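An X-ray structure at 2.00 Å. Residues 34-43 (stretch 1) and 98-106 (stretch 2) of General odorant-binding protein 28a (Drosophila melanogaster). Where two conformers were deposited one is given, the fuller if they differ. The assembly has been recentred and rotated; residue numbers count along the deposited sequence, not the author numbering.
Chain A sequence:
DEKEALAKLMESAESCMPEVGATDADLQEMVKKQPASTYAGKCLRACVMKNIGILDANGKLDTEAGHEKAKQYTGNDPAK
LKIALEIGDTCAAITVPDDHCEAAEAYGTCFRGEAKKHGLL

Stretch 1, residues 34-43: QPASTYAGKC
Stretch 2, residues 98-106: DDHCEAAEA

Stretch 1 runs as an extended loop from Q34 through A36, turns at S37 (phi/psi -91/-5) and enters a helix at Y39. Stretch 2 starts its helix at H100. Both helices continue later in the chain. Their axes approach to 8.1 Å, and their N-to-C directions differ by 78°, so they cross nearly at right angles.

The register is set by C43 and C101, whose CA atoms lie 4.3 Å apart. A disulfide joins them, with C43 SG to C101 SG at 2.0 Å and chi3 at 102°. Both cysteines are m, with chi1 -72° and -61°. The C101 CA-to-CB bond points toward stretch 1, while that of C43 points sideways. Close packing here brings K42 O to 3.4 Å from C101 O. These are two acceptors and form no hydrogen bond.

Each helix is capped by a side chain. T38, chi1 p at 71°, accepts at OG1 from G41 N at 3.1 Å. D99, chi1 t at -177° and chi2 -49°, accepts at OD1 from E102 N at 3.1 Å. D99 OD1 also takes a weak bond from C101 N at 2.9 Å, where the angle is only 124°.

The other D99 oxygen serves the contact. Y39 OH donates to D99 OD2 at 2.6 Å. The Y39 CA-to-CB bond points sideways, but chi1 t (-176°) and chi2 74° carry the hydroxyl to stretch 2. D99 OD2 and E102 CG lie at the ring edge, with Y39 CE1 to E102 CG at 4.0 Å. C101 is oblique to the ring: Y39 CZ to C101 CB is 4.1 Å, and C101 SG is 5.0 Å from the centroid.

K42 is m, t, t, t, and its CA-to-CB bond points toward stretch 2. Its fully extended chain lays methylenes along the second helix, with K42 CG to E105 CB at 3.8 Å and K42 CD to E102 CG at 4.3 Å. The extension also takes the amine to a water, K42 NZ to water O at 2.5 Å. The same water donates to E102 OE2 at 2.8 Å. E102 is m, t with chi3 -16°; one of its two conformers is described.

E105 is buried, and its CA-to-CB bond points toward stretch 1. Its chi1 is t (-174°), but chi2 p (59°) bends the chain, and the carboxylate reaches the loop before the first helix. A36 N donates to E105 OE2 at 2.9 Å and 167°, a nearly straight bond. P35 CA lies 3.4 Å from E105 OE2. E105 OE1 is hydrogen-bonded to a residue just outside the two stretches.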

# COMPACT_ATOMS: atom_id res chain seq x y z
N GLN A 34 6.63 -3.72 6.82
CA GLN A 34 8.00 -3.25 6.86
C GLN A 34 8.36 -2.59 5.52
O GLN A 34 7.64 -2.78 4.54
CB GLN A 34 8.94 -4.43 7.17
CG GLN A 34 8.65 -5.07 8.50
CD GLN A 34 9.43 -6.36 8.71
OE1 GLN A 34 9.81 -7.04 7.76
NE2 GLN A 34 9.68 -6.68 9.97
N PRO A 35 9.45 -1.81 5.48
CA PRO A 35 9.97 -1.39 4.18
C PRO A 35 10.39 -2.58 3.30
O PRO A 35 10.79 -3.62 3.82
CB PRO A 35 11.19 -0.54 4.54
CG PRO A 35 11.51 -0.87 5.96
CD PRO A 35 10.22 -1.25 6.60
N ALA A 36 10.30 -2.43 1.99
CA ALA A 36 10.77 -3.47 1.09
C ALA A 36 12.29 -3.47 1.09
O ALA A 36 12.90 -2.44 0.85
CB ALA A 36 10.23 -3.25 -0.33
N SER A 37 12.90 -4.62 1.37
CA SER A 37 14.36 -4.69 1.39
C SER A 37 14.93 -5.08 0.02
O SER A 37 16.14 -5.09 -0.16
CB SER A 37 14.85 -5.68 2.46
OG SER A 37 14.45 -6.99 2.14
N THR A 38 14.05 -5.39 -0.94
CA THR A 38 14.47 -5.72 -2.30
C THR A 38 13.65 -4.93 -3.32
O THR A 38 12.55 -4.48 -3.01
CB THR A 38 14.31 -7.24 -2.62
OG1 THR A 38 12.93 -7.57 -2.73
CG2 THR A 38 14.94 -8.11 -1.52
N TYR A 39 14.19 -4.77 -4.53
CA TYR A 39 13.50 -4.05 -5.61
C TYR A 39 12.24 -4.78 -6.05
O TYR A 39 11.21 -4.16 -6.33
CB TYR A 39 14.45 -3.86 -6.79
CG TYR A 39 13.89 -3.04 -7.93
CD1 TYR A 39 13.75 -1.66 -7.82
CD2 TYR A 39 13.50 -3.65 -9.11
CE1 TYR A 39 13.23 -0.92 -8.85
CE2 TYR A 39 13.00 -2.93 -10.14
CZ TYR A 39 12.85 -1.57 -10.02
OH TYR A 39 12.33 -0.88 -11.09
N ALA A 40 12.34 -6.10 -6.14
CA ALA A 40 11.20 -6.94 -6.48
C ALA A 40 10.05 -6.74 -5.49
O ALA A 40 8.89 -6.73 -5.87
CB ALA A 40 11.61 -8.40 -6.53
N GLY A 41 10.40 -6.61 -4.21
CA GLY A 41 9.41 -6.33 -3.18
C GLY A 41 8.76 -4.97 -3.38
O GLY A 41 7.58 -4.79 -3.12
N LYS A 42 9.54 -3.99 -3.82
CA LYS A 42 8.97 -2.69 -4.21
C LYS A 42 8.03 -2.85 -5.41
O LYS A 42 6.96 -2.21 -5.48
CB LYS A 42 10.06 -1.70 -4.57
CG LYS A 42 11.01 -1.34 -3.43
CD LYS A 42 12.03 -0.31 -3.91
CE LYS A 42 13.02 0.01 -2.82
NZ LYS A 42 14.06 0.96 -3.33
N CYS A 43 8.43 -3.68 -6.36
CA CYS A 43 7.59 -3.90 -7.52
C CYS A 43 6.36 -4.75 -7.11
O CYS A 43 5.28 -4.58 -7.66
CB CYS A 43 8.36 -4.58 -8.66
SG CYS A 43 9.57 -3.51 -9.49
N ASP A 98 10.00 8.43 -11.04
CA ASP A 98 9.22 8.04 -12.21
C ASP A 98 9.06 6.52 -12.28
O ASP A 98 8.10 6.01 -12.85
CB ASP A 98 9.89 8.55 -13.49
CG ASP A 98 9.91 10.08 -13.57
OD1 ASP A 98 8.95 10.73 -13.10
OD2 ASP A 98 10.90 10.61 -14.12
N ASP A 99 10.03 5.81 -11.72
CA ASP A 99 9.95 4.36 -11.58
C ASP A 99 8.78 3.98 -10.66
O ASP A 99 8.77 4.36 -9.49
CB ASP A 99 11.28 3.82 -11.04
CG ASP A 99 11.31 2.29 -10.93
OD1 ASP A 99 10.38 1.70 -10.37
OD2 ASP A 99 12.28 1.68 -11.39
N HIS A 100 7.81 3.23 -11.18
CA HIS A 100 6.57 2.95 -10.44
C HIS A 100 6.79 2.04 -9.23
O HIS A 100 6.08 2.12 -8.22
CB HIS A 100 5.53 2.32 -11.38
CG HIS A 100 5.03 3.25 -12.45
ND1 HIS A 100 3.97 2.94 -13.27
CD2 HIS A 100 5.43 4.49 -12.81
CE1 HIS A 100 3.74 3.94 -14.10
NE2 HIS A 100 4.62 4.89 -13.85
N CYS A 101 7.78 1.16 -9.33
CA CYS A 101 8.10 0.29 -8.22
C CYS A 101 8.62 1.13 -7.07
O CYS A 101 8.15 0.99 -5.94
CB CYS A 101 9.12 -0.77 -8.65
SG CYS A 101 8.52 -1.82 -9.97
N GLU A 102 9.58 2.00 -7.37
CA GLU A 102 10.13 2.89 -6.36
C GLU A 102 9.08 3.93 -5.89
O GLU A 102 9.10 4.35 -4.73
CB GLU A 102 11.40 3.58 -6.89
CG GLU A 102 12.58 2.61 -7.01
CD GLU A 102 13.80 3.18 -7.74
OE1 GLU A 102 13.69 4.21 -8.43
OE2 GLU A 102 14.89 2.58 -7.60
N ALA A 103 8.17 4.32 -6.77
CA ALA A 103 7.12 5.25 -6.37
C ALA A 103 6.16 4.60 -5.38
O ALA A 103 5.72 5.26 -4.42
CB ALA A 103 6.37 5.75 -7.57
N ALA A 104 5.83 3.33 -5.60
CA ALA A 104 4.95 2.59 -4.69
C ALA A 104 5.55 2.52 -3.30
O ALA A 104 4.85 2.69 -2.30
CB ALA A 104 4.68 1.20 -5.20
N GLU A 105 6.86 2.33 -3.22
CA GLU A 105 7.52 2.23 -1.93
C GLU A 105 7.67 3.58 -1.22
O GLU A 105 7.64 3.65 0.01
CB GLU A 105 8.89 1.57 -2.09
CG GLU A 105 9.60 1.28 -0.80
CD GLU A 105 8.80 0.36 0.12
OE1 GLU A 105 7.81 -0.24 -0.33
OE2 GLU A 105 9.19 0.21 1.30
N ALA A 106 7.84 4.65 -1.99
CA ALA A 106 7.90 5.97 -1.38
C ALA A 106 6.52 6.32 -0.80
O ALA A 106 6.43 6.89 0.27
CB ALA A 106 8.36 7.00 -2.37
O HOH W 1 15.60 1.16 -5.33